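Local coordinates for superoxide dismutase (Clostridium difficile, PDB 4JZG), which probably protects the cell by dismutating superoxide radicals to hydrogen peroxide and molecular oxygen, using a bound manganese or iron ion, at residues Leu11-Asp16 with Glu25-His30; Lys33-Tyr38 with Asn84-Phe89; Leu166-His171 with Asn179-Tyr184. One frame throughout, in Å; residues are numbered along the deposited sequence.

Interaction 1 of 3, residues Leu11-Asp16 with Glu25-His30; sequences LPYAYD and ETMKLH. With MN (manganese (II) ion), chain B.
Tyr15 and Met27 mark the closest backbone approach, with their CA atoms 5.7 Å apart. Residues 11-16 have no regular structure, while 25-30 form helical turns near the start of helix 24-46. Tyr15 and Met27 carry most of the contact. Lys28 bends at chi2 (-97°) and lays its chain over one face of the Tyr15 ring. Its NZ sits 4.3 Å from the Tyr15 ring centroid, 22° off the normal, which makes a cation-pi contact. Lys28 CE adds a CH-pi contact to the same face. Leu11 CD2 covers the opposite face, toward the rim. The ring is thus held between an aliphatic branch and a lysine chain, and its OH is hydrogen-bonded to Asp32.

This is the N-terminal alpha-hairpin domain of the iron/manganese superoxide dismutases, and the loop before its first long helix folds back on that helix. Met27 curls at chi2 and chi3, which brings CE against Leu11 and Tyr13. Met27 CE lies 3.9 Å from Leu11 CD1. Met27 CE also meets the edge of the Tyr13 ring, 4.1 Å from Tyr13 CE1. Tyr13 OH is hydrogen-bonded to Phe89 O in helix 72-90. One turn beyond Met27, His30 NE2 binds the manganese at 2.2 Å.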
loop_
_atom_site.group_PDB
_atom_site.type_symbol
_atom_site.label_atom_id
_atom_site.label_comp_id
_atom_site.label_asym_id
_atom_site.label_seq_id
_atom_site.Cartn_x
_atom_site.Cartn_y
_atom_site.Cartn_z
ATOM N N LEU A 11 6.845 11.530 -19.920
ATOM C CA LEU A 11 5.453 11.911 -19.720
ATOM C C LEU A 11 4.906 12.505 -21.028
ATOM O O LEU A 11 5.574 13.319 -21.669
ATOM C CB LEU A 11 5.340 12.910 -18.566
ATOM C CG LEU A 11 3.947 13.042 -17.957
ATOM C CD1 LEU A 11 3.553 11.740 -17.261
ATOM C CD2 LEU A 11 3.868 14.232 -16.996
ATOM N N PRO A 12 3.697 12.086 -21.433
ATOM C CA PRO A 12 3.138 12.477 -22.738
ATOM C C PRO A 12 2.510 13.877 -22.770
ATOM O O PRO A 12 1.887 14.217 -23.767
ATOM C CB PRO A 12 2.045 11.415 -22.992
ATOM C CG PRO A 12 2.228 10.368 -21.909
ATOM C CD PRO A 12 2.866 11.070 -20.762
ATOM N N TYR A 13 2.666 14.660 -21.704
ATOM C CA TYR A 13 2.099 16.003 -21.614
ATOM C C TYR A 13 2.879 16.731 -20.527
ATOM O O TYR A 13 3.780 16.149 -19.921
ATOM C CB TYR A 13 0.602 15.947 -21.273
ATOM C CG TYR A 13 0.259 14.768 -20.389
ATOM C CD1 TYR A 13 0.531 14.799 -19.028
ATOM C CD2 TYR A 13 -0.305 13.608 -20.922
ATOM C CE1 TYR A 13 0.253 13.714 -18.215
ATOM C CE2 TYR A 13 -0.592 12.515 -20.116
ATOM C CZ TYR A 13 -0.303 12.575 -18.763
ATOM O OH TYR A 13 -0.570 11.500 -17.955
ATOM N N ALA A 14 2.554 17.997 -20.286
ATOM C CA ALA A 14 3.256 18.781 -19.274
ATOM C C ALA A 14 2.936 18.254 -17.872
ATOM O O ALA A 14 1.858 17.706 -17.636
ATOM C CB ALA A 14 2.874 20.251 -19.389
ATOM N N TYR A 15 3.866 18.418 -16.942
ATOM C CA TYR A 15 3.646 17.923 -15.586
ATOM C C TYR A 15 2.466 18.584 -14.893
ATOM O O TYR A 15 1.855 17.991 -13.995
ATOM C CB TYR A 15 4.908 18.042 -14.748
ATOM C CG TYR A 15 5.955 17.029 -15.143
ATOM C CD1 TYR A 15 6.050 15.808 -14.489
ATOM C CD2 TYR A 15 6.838 17.285 -16.186
ATOM C CE1 TYR A 15 7.008 14.874 -14.849
ATOM C CE2 TYR A 15 7.801 16.355 -16.556
ATOM C CZ TYR A 15 7.881 15.148 -15.885
ATOM O OH TYR A 15 8.841 14.220 -16.254
ATOM N N ASP A 16 2.107 19.790 -15.327
ATOM C CA ASP A 16 0.925 20.440 -14.755
ATOM C C ASP A 16 -0.317 20.327 -15.636
ATOM O O ASP A 16 -1.308 21.000 -15.392
ATOM C CB ASP A 16 1.197 21.909 -14.404
ATOM C CG ASP A 16 1.557 22.764 -15.625
ATOM O OD1 ASP A 16 1.515 22.265 -16.774
ATOM O OD2 ASP A 16 1.886 23.954 -15.429
ATOM N N GLU A 25 3.113 18.494 -8.494
ATOM C CA GLU A 25 4.147 17.932 -7.629
ATOM C C GLU A 25 4.065 16.398 -7.641
ATOM O O GLU A 25 5.083 15.709 -7.730
ATOM C CB GLU A 25 4.025 18.479 -6.202
ATOM C CG GLU A 25 4.260 19.995 -6.063
ATOM C CD GLU A 25 3.230 20.889 -6.814
ATOM O OE1 GLU A 25 2.020 20.529 -6.904
ATOM O OE2 GLU A 25 3.650 21.975 -7.306
ATOM N N THR A 26 2.842 15.883 -7.559
ATOM C CA THR A 26 2.599 14.450 -7.631
ATOM C C THR A 26 3.021 13.874 -8.978
ATOM O O THR A 26 3.705 12.862 -9.024
ATOM C CB THR A 26 1.138 14.132 -7.325
ATOM O OG1 THR A 26 0.897 14.405 -5.938
ATOM C CG2 THR A 26 0.827 12.661 -7.622
ATOM N N MET A 27 2.660 14.537 -10.073
ATOM C CA MET A 27 3.090 14.062 -11.385
ATOM C C MET A 27 4.610 13.951 -11.493
ATOM O O MET A 27 5.125 13.001 -12.086
ATOM C CB MET A 27 2.522 14.929 -12.517
ATOM C CG MET A 27 0.990 14.953 -12.591
ATOM S SD MET A 27 0.185 13.367 -12.947
ATOM C CE MET A 27 1.160 12.817 -14.346
ATOM N N LYS A 28 5.331 14.909 -10.916
ATOM C CA LYS A 28 6.800 14.880 -10.940
ATOM C C LYS A 28 7.372 13.709 -10.136
ATOM O O LYS A 28 8.237 12.963 -10.609
ATOM C CB LYS A 28 7.372 16.184 -10.375
ATOM C CG LYS A 28 7.265 17.388 -11.288
ATOM C CD LYS A 28 8.575 17.605 -12.062
ATOM C CE LYS A 28 8.493 18.837 -12.972
ATOM N NZ LYS A 28 9.672 18.953 -13.894
ATOM N N LEU A 29 6.905 13.568 -8.903
ATOM C CA LEU A 29 7.335 12.459 -8.058
ATOM C C LEU A 29 6.934 11.116 -8.676
ATOM O O LEU A 29 7.734 10.182 -8.759
ATOM C CB LEU A 29 6.688 12.578 -6.681
ATOM C CG LEU A 29 7.148 13.743 -5.810
ATOM C CD1 LEU A 29 6.195 13.929 -4.641
ATOM C CD2 LEU A 29 8.550 13.492 -5.328
ATOM N N HIS A 30 5.683 11.032 -9.098
ATOM C CA HIS A 30 5.120 9.777 -9.561
ATOM C C HIS A 30 5.884 9.278 -10.779
ATOM O O HIS A 30 6.252 8.103 -10.863
ATOM C CB HIS A 30 3.642 9.962 -9.897
ATOM C CG HIS A 30 2.840 8.700 -9.808
ATOM N ND1 HIS A 30 1.509 8.644 -10.144
ATOM C CD2 HIS A 30 3.181 7.449 -9.413
ATOM C CE1 HIS A 30 1.058 7.415 -9.964
ATOM N NE2 HIS A 30 2.052 6.672 -9.521
HETATM MN MN MN B . 2.073 4.612 -8.740
HETATM O O HOH W 1 1.468 2.460 -8.003
#

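Interaction 2 of 3, residues Lys33-Tyr38 with Asn84-Phe89; sequences KHYQAY and NHKFFF. With MN (manganese (II) ion), chain B.
Tyr35 meets His85, Lys86 and Phe89 across the two long helices of the alpha-hairpin domain. The segment axes approach to 10.2 Å at 142°, so the helices run roughly antiparallel. Helix 24-46 widens to a pi-type turn at 33-35. The CG of Tyr35 is anti to its backbone N (chi1 178°), and the ring reaches across to His85 and Lys86 of helix 72-90. Lys86 N lies over one face of this ring, toward the rim. His85 CB makes an off-centre CH-pi contact, 4.2 Å from the Tyr35 ring centroid. On the Phe89 side the two rings are oblique, with planes at 50°; Tyr35 CD2 comes up to the Phe89 edge, 3.8 Å from Phe89 CE2. The phenol oxygen rests against Lys86 CB and is hydrogen-bonded to Lys9 N.

Tyr38 differs: its CG lies beside the backbone N, and its ring runs toward the metal site. Its OH is hydrogen-bonded to Gln152 NE2. The Tyr38 and His85 rings are near parallel but slid apart, and barely overlap. His85 is fixed at both nitrogens: ND1 is hydrogen-bonded to Gly81 O, and NE2 binds the manganese at 2.1 Å. Between these nitrogens, His85 CE1 lies 3.3 Å from Tyr38 CE2.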
loop_
_atom_site.group_PDB
_atom_site.type_symbol
_atom_site.label_atom_id
_atom_site.label_comp_id
_atom_site.label_asym_id
_atom_site.label_seq_id
_atom_site.Cartn_x
_atom_site.Cartn_y
_atom_site.Cartn_z
ATOM N N LYS A 33 10.282 9.704 -9.889
ATOM C CA LYS A 33 10.815 8.900 -8.786
ATOM C C LYS A 33 10.268 7.470 -8.785
ATOM O O LYS A 33 11.023 6.518 -8.946
ATOM C CB LYS A 33 10.543 9.557 -7.426
ATOM C CG LYS A 33 11.088 10.965 -7.284
ATOM C CD LYS A 33 12.601 11.006 -7.422
ATOM C CE LYS A 33 13.077 12.460 -7.453
ATOM N NZ LYS A 33 14.546 12.547 -7.666
ATOM N N HIS A 34 8.958 7.329 -8.601
ATOM C CA HIS A 34 8.328 6.016 -8.532
ATOM C C HIS A 34 8.486 5.194 -9.822
ATOM O O HIS A 34 9.088 4.127 -9.805
ATOM C CB HIS A 34 6.853 6.158 -8.138
ATOM C CG HIS A 34 6.656 6.771 -6.788
ATOM N ND1 HIS A 34 6.569 6.019 -5.637
ATOM C CD2 HIS A 34 6.553 8.064 -6.401
ATOM C CE1 HIS A 34 6.403 6.822 -4.601
ATOM N NE2 HIS A 34 6.394 8.068 -5.036
ATOM N N TYR A 35 7.965 5.703 -10.936
ATOM C CA TYR A 35 8.072 5.009 -12.217
ATOM C C TYR A 35 9.540 4.707 -12.519
ATOM O O TYR A 35 9.893 3.580 -12.851
ATOM C CB TYR A 35 7.408 5.854 -13.322
ATOM C CG TYR A 35 7.453 5.310 -14.746
ATOM C CD1 TYR A 35 7.659 3.961 -15.012
ATOM C CD2 TYR A 35 7.268 6.165 -15.829
ATOM C CE1 TYR A 35 7.688 3.486 -16.329
ATOM C CE2 TYR A 35 7.288 5.707 -17.135
ATOM C CZ TYR A 35 7.502 4.370 -17.384
ATOM O OH TYR A 35 7.533 3.940 -18.691
ATOM N N GLN A 36 10.393 5.711 -12.374
ATOM C CA GLN A 36 11.828 5.555 -12.608
ATOM C C GLN A 36 12.452 4.416 -11.793
ATOM O O GLN A 36 13.280 3.660 -12.297
ATOM C CB GLN A 36 12.555 6.872 -12.304
ATOM C CG GLN A 36 14.053 6.854 -12.615
ATOM C CD GLN A 36 14.333 6.775 -14.110
ATOM O OE1 GLN A 36 14.062 7.719 -14.853
ATOM N NE2 GLN A 36 14.866 5.640 -14.559
ATOM N N ALA A 37 12.061 4.299 -10.530
ATOM C CA ALA A 37 12.641 3.291 -9.653
ATOM C C ALA A 37 12.276 1.861 -10.081
ATOM O O ALA A 37 13.102 0.953 -10.029
ATOM C CB ALA A 37 12.222 3.551 -8.196
ATOM N N TYR A 38 11.039 1.653 -10.506
ATOM C CA TYR A 38 10.660 0.339 -11.016
ATOM C C TYR A 38 11.535 -0.070 -12.214
ATOM O O TYR A 38 12.018 -1.192 -12.281
ATOM C CB TYR A 38 9.170 0.291 -11.386
ATOM C CG TYR A 38 8.235 0.463 -10.202
ATOM C CD1 TYR A 38 8.306 -0.389 -9.105
ATOM C CD2 TYR A 38 7.274 1.459 -10.187
ATOM C CE1 TYR A 38 7.438 -0.252 -8.021
ATOM C CE2 TYR A 38 6.405 1.605 -9.111
ATOM C CZ TYR A 38 6.497 0.743 -8.025
ATOM O OH TYR A 38 5.641 0.871 -6.940
ATOM N N ASN A 84 2.599 -0.950 -15.462
ATOM C CA ASN A 84 1.416 -0.255 -14.949
ATOM C C ASN A 84 1.503 1.270 -15.058
ATOM O O ASN A 84 0.536 1.935 -15.414
ATOM C CB ASN A 84 1.130 -0.673 -13.498
ATOM C CG ASN A 84 0.758 -2.141 -13.386
ATOM O OD1 ASN A 84 0.415 -2.773 -14.385
ATOM N ND2 ASN A 84 0.822 -2.689 -12.178
ATOM N N HIS A 85 2.672 1.819 -14.758
ATOM C CA HIS A 85 2.838 3.262 -14.794
ATOM C C HIS A 85 2.923 3.802 -16.226
ATOM O O HIS A 85 2.325 4.837 -16.533
ATOM C CB HIS A 85 4.035 3.695 -13.934
ATOM C CG HIS A 85 3.761 3.628 -12.465
ATOM N ND1 HIS A 85 3.941 2.478 -11.724
ATOM C CD2 HIS A 85 3.273 4.555 -11.605
ATOM C CE1 HIS A 85 3.594 2.707 -10.469
ATOM N NE2 HIS A 85 3.200 3.965 -10.366
ATOM N N LYS A 86 3.648 3.118 -17.107
ATOM C CA LYS A 86 3.622 3.535 -18.504
ATOM C C LYS A 86 2.166 3.589 -18.972
ATOM O O LYS A 86 1.737 4.558 -19.617
ATOM C CB LYS A 86 4.425 2.602 -19.416
ATOM C CG LYS A 86 4.324 3.004 -20.894
ATOM C CD LYS A 86 4.733 1.877 -21.842
ATOM C CE LYS A 86 6.185 1.474 -21.620
ATOM N NZ LYS A 86 6.587 0.244 -22.379
ATOM N N PHE A 87 1.409 2.551 -18.625
ATOM C CA PHE A 87 0.011 2.456 -19.018
ATOM C C PHE A 87 -0.812 3.587 -18.419
ATOM O O PHE A 87 -1.657 4.179 -19.088
ATOM C CB PHE A 87 -0.568 1.120 -18.555
ATOM C CG PHE A 87 -2.010 0.925 -18.925
ATOM C CD1 PHE A 87 -2.360 0.172 -20.046
ATOM C CD2 PHE A 87 -3.020 1.506 -18.166
ATOM C CE1 PHE A 87 -3.688 -0.004 -20.392
ATOM C CE2 PHE A 87 -4.354 1.334 -18.504
ATOM C CZ PHE A 87 -4.690 0.579 -19.618
ATOM N N PHE A 88 -0.579 3.863 -17.140
ATOM C CA PHE A 88 -1.368 4.842 -16.395
ATOM C C PHE A 88 -1.152 6.266 -16.921
ATOM O O PHE A 88 -2.093 7.026 -17.085
ATOM C CB PHE A 88 -1.001 4.765 -14.907
ATOM C CG PHE A 88 -1.781 5.707 -14.025
ATOM C CD1 PHE A 88 -3.160 5.607 -13.928
ATOM C CD2 PHE A 88 -1.123 6.660 -13.250
ATOM C CE1 PHE A 88 -3.883 6.461 -13.097
ATOM C CE2 PHE A 88 -1.835 7.509 -12.409
ATOM C CZ PHE A 88 -3.215 7.414 -12.335
ATOM N N PHE A 89 0.091 6.634 -17.181
ATOM C CA PHE A 89 0.327 7.970 -17.698
ATOM C C PHE A 89 -0.254 8.131 -19.118
ATOM O O PHE A 89 -0.729 9.202 -19.469
ATOM C CB PHE A 89 1.810 8.343 -17.606
ATOM C CG PHE A 89 2.340 8.342 -16.189
ATOM C CD1 PHE A 89 1.633 8.982 -15.166
ATOM C CD2 PHE A 89 3.530 7.700 -15.872
ATOM C CE1 PHE A 89 2.110 8.986 -13.850
ATOM C CE2 PHE A 89 4.015 7.691 -14.551
ATOM C CZ PHE A 89 3.304 8.337 -13.544
HETATM MN MN MN B . 2.073 4.612 -8.740
HETATM O O HOH W 1 1.468 2.460 -8.003
#

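Interaction 3 of 3, residues Leu166-His171 with Asn179-Tyr184; sequences LDVWEH and NRRNEY. With MN (manganese (II) ion), chain B.
The end of strand 161-167 and the loop after it face the first turn of helix 181-188, with the CA atoms of Val168 and Arg181 7.8 Å apart. Tyr184 makes the one direct hydrogen bond between the segments. With chi1 at 168°, Tyr184 swings its ring away from the backbone N and across to the strand. Tyr184 OH donates to Asp167 O at 2.9 Å. The hydroxyl lies in the carbonyl plane, with a C=O...donor angle of 152°, and Asp167 O is also near the plane of the ring. Leu166 CD1 packs against the same end of the tyrosine, 3.7 Å from Tyr184 CZ.

Val168 packs mainly on Arg181. Its CB sits over one face of the Arg181 guanidinium, toward the rim, and its CG1 is 3.9 Å from Arg181 CD. The guanidinium is well supplied with acceptors: NH1 bonds to Val128 O and Ala125 O, and NE to Tyr173 OH. Arg181 NH2 donates to a water at 2.8 Å, and that water makes a weak bond to Glu170 OE2. The water gives only a weak link between these two opposite charges. Glu170 OE2 also bonds to His171 ND1 of the second subunit.

Asp167 OD1 accepts from Trp169 N, forming an Asx turn, and weakly from the water on the manganese; Asp167 OD2 binds the ion at 2.0 Å. Tyr184 holds the backbone carbonyl of this ligand, and so belongs to the second shell. His171 NE2 binds the same ion at 2.2 Å. An aspartate and a histidine from this C-terminal domain, joined by His30, His85 and a water, make up the five-ligand metal site of the iron/manganese superoxide dismutases.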
loop_
_atom_site.group_PDB
_atom_site.type_symbol
_atom_site.label_atom_id
_atom_site.label_comp_id
_atom_site.label_asym_id
_atom_site.label_seq_id
_atom_site.Cartn_x
_atom_site.Cartn_y
_atom_site.Cartn_z
ATOM N N LEU A 166 -6.718 2.624 -12.803
ATOM C CA LEU A 166 -6.447 3.714 -11.870
ATOM C C LEU A 166 -5.512 3.251 -10.748
ATOM O O LEU A 166 -5.810 2.285 -10.049
ATOM C CB LEU A 166 -7.763 4.208 -11.268
ATOM C CG LEU A 166 -7.679 5.301 -10.201
ATOM C CD1 LEU A 166 -6.977 6.544 -10.750
ATOM C CD2 LEU A 166 -9.068 5.650 -9.692
ATOM N N ASP A 167 -4.381 3.938 -10.597
ATOM C CA ASP A 167 -3.447 3.740 -9.492
ATOM C C ASP A 167 -4.094 4.235 -8.186
ATOM O O ASP A 167 -4.414 5.415 -8.069
ATOM C CB ASP A 167 -2.161 4.534 -9.790
ATOM C CG ASP A 167 -1.005 4.168 -8.880
ATOM O OD1 ASP A 167 -1.223 3.404 -7.924
ATOM O OD2 ASP A 167 0.141 4.640 -9.112
ATOM N N VAL A 168 -4.332 3.343 -7.222
ATOM C CA VAL A 168 -4.765 3.783 -5.889
ATOM C C VAL A 168 -3.719 3.531 -4.789
ATOM O O VAL A 168 -4.048 3.504 -3.608
ATOM C CB VAL A 168 -6.162 3.237 -5.463
ATOM C CG1 VAL A 168 -7.269 3.798 -6.363
ATOM C CG2 VAL A 168 -6.187 1.733 -5.481
ATOM N N TRP A 169 -2.459 3.350 -5.168
ATOM C CA TRP A 169 -1.400 3.500 -4.180
ATOM C C TRP A 169 -1.538 4.911 -3.602
ATOM O O TRP A 169 -1.893 5.854 -4.316
ATOM C CB TRP A 169 -0.022 3.357 -4.808
ATOM C CG TRP A 169 0.410 1.951 -5.125
ATOM C CD1 TRP A 169 -0.236 1.045 -5.929
ATOM C CD2 TRP A 169 1.625 1.312 -4.696
ATOM N NE1 TRP A 169 0.498 -0.120 -6.009
ATOM C CE2 TRP A 169 1.642 0.019 -5.265
ATOM C CE3 TRP A 169 2.697 1.707 -3.885
ATOM C CZ2 TRP A 169 2.682 -0.879 -5.044
ATOM C CZ3 TRP A 169 3.730 0.814 -3.665
ATOM C CH2 TRP A 169 3.716 -0.466 -4.249
ATOM N N GLU A 170 -1.240 5.059 -2.319
ATOM C CA GLU A 170 -1.412 6.342 -1.648
ATOM C C GLU A 170 -0.484 7.406 -2.223
ATOM O O GLU A 170 -0.818 8.584 -2.220
ATOM C CB GLU A 170 -1.259 6.193 -0.118
ATOM C CG GLU A 170 -2.498 5.570 0.529
ATOM C CD GLU A 170 -2.306 5.186 1.993
ATOM O OE1 GLU A 170 -1.177 4.818 2.380
ATOM O OE2 GLU A 170 -3.296 5.237 2.752
ATOM N N HIS A 171 0.664 7.004 -2.749
ATOM C CA HIS A 171 1.530 7.998 -3.365
ATOM C C HIS A 171 0.874 8.688 -4.564
ATOM O O HIS A 171 1.300 9.755 -4.965
ATOM C CB HIS A 171 2.894 7.418 -3.751
ATOM C CG HIS A 171 2.849 6.401 -4.850
ATOM N ND1 HIS A 171 3.350 5.124 -4.703
ATOM C CD2 HIS A 171 2.403 6.483 -6.127
ATOM C CE1 HIS A 171 3.199 4.458 -5.833
ATOM N NE2 HIS A 171 2.629 5.258 -6.712
ATOM N N ASN A 179 -6.326 11.373 2.833
ATOM C CA ASN A 179 -7.075 10.122 2.971
ATOM C C ASN A 179 -8.325 10.073 2.110
ATOM O O ASN A 179 -9.018 9.053 2.078
ATOM C CB ASN A 179 -7.508 9.930 4.422
ATOM C CG ASN A 179 -8.435 11.039 4.888
ATOM O OD1 ASN A 179 -8.036 12.202 4.938
ATOM N ND2 ASN A 179 -9.686 10.694 5.192
ATOM N N ARG A 180 -8.633 11.170 1.426
ATOM C CA ARG A 180 -9.911 11.266 0.713
ATOM C C ARG A 180 -9.834 10.622 -0.683
ATOM O O ARG A 180 -9.943 11.304 -1.706
ATOM C CB ARG A 180 -10.379 12.731 0.655
ATOM C CG ARG A 180 -10.504 13.382 2.060
ATOM C CD ARG A 180 -10.890 14.876 2.042
ATOM N NE ARG A 180 -10.006 15.652 1.170
ATOM C CZ ARG A 180 -8.802 16.098 1.509
ATOM N NH1 ARG A 180 -8.311 15.864 2.720
ATOM N NH2 ARG A 180 -8.079 16.783 0.629
ATOM N N ARG A 181 -9.642 9.301 -0.716
ATOM C CA ARG A 181 -9.448 8.598 -1.981
ATOM C C ARG A 181 -10.667 8.727 -2.881
ATOM O O ARG A 181 -10.537 8.767 -4.101
ATOM C CB ARG A 181 -9.103 7.119 -1.763
ATOM C CG ARG A 181 -8.691 6.406 -3.055
ATOM C CD ARG A 181 -8.769 4.888 -2.934
ATOM N NE ARG A 181 -7.822 4.345 -1.963
ATOM C CZ ARG A 181 -7.756 3.058 -1.637
ATOM N NH1 ARG A 181 -8.570 2.183 -2.219
ATOM N NH2 ARG A 181 -6.869 2.640 -0.742
ATOM N N ASN A 182 -11.849 8.806 -2.278
ATOM C CA ASN A 182 -13.081 8.990 -3.040
ATOM C C ASN A 182 -13.078 10.246 -3.926
ATOM O O ASN A 182 -13.588 10.216 -5.052
ATOM C CB ASN A 182 -14.300 9.005 -2.109
ATOM C CG ASN A 182 -14.300 10.206 -1.155
ATOM O OD1 ASN A 182 -13.284 10.539 -0.531
ATOM N ND2 ASN A 182 -15.447 10.865 -1.051
ATOM N N GLU A 183 -12.512 11.340 -3.421
ATOM C CA GLU A 183 -12.438 12.581 -4.191
ATOM C C GLU A 183 -11.449 12.418 -5.321
ATOM O O GLU A 183 -11.677 12.897 -6.426
ATOM C CB GLU A 183 -12.007 13.766 -3.317
ATOM C CG GLU A 183 -13.005 14.120 -2.250
ATOM C CD GLU A 183 -12.547 15.261 -1.350
ATOM O OE1 GLU A 183 -11.447 15.828 -1.577
ATOM O OE2 GLU A 183 -13.305 15.584 -0.408
ATOM N N TYR A 184 -10.339 11.751 -5.031
ATOM C CA TYR A 184 -9.347 11.431 -6.062
ATOM C C TYR A 184 -9.978 10.641 -7.204
ATOM O O TYR A 184 -9.827 10.974 -8.380
ATOM C CB TYR A 184 -8.199 10.629 -5.441
ATOM C CG TYR A 184 -7.235 9.980 -6.421
ATOM C CD1 TYR A 184 -6.498 10.742 -7.328
ATOM C CD2 TYR A 184 -7.029 8.599 -6.406
ATOM C CE1 TYR A 184 -5.591 10.137 -8.210
ATOM C CE2 TYR A 184 -6.125 7.994 -7.272
ATOM C CZ TYR A 184 -5.420 8.759 -8.167
ATOM O OH TYR A 184 -4.530 8.147 -9.011
HETATM MN MN MN B . 2.073 4.612 -8.740
HETATM O O HOH W 1 1.468 2.460 -8.003
HETATM O O HOH W 2 -5.022 3.161 1.309
#

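In the fold
Each contact contributes at least one ligand to the same manganese ion, and all share its water. Interaction 1 is a surface contact, while interactions 2 and 3 are buried. Interactions 1 and 2 both use helix 24-46 and lie in the alpha-hairpin domain; interaction 3 belongs to the C-terminal domain. The domains meet at the metal, where His30 and His85 face Asp167 and His171, and Phe88 packs on Asp167. The chemistry changes with place. Interaction 1 sets a lysine over an aromatic face, interaction 2 is mainly aromatic packing, and interaction 3 adds a direct hydrogen bond and a weak water-mediated link. All three reach the second subunit, interaction 1 only through Leu29.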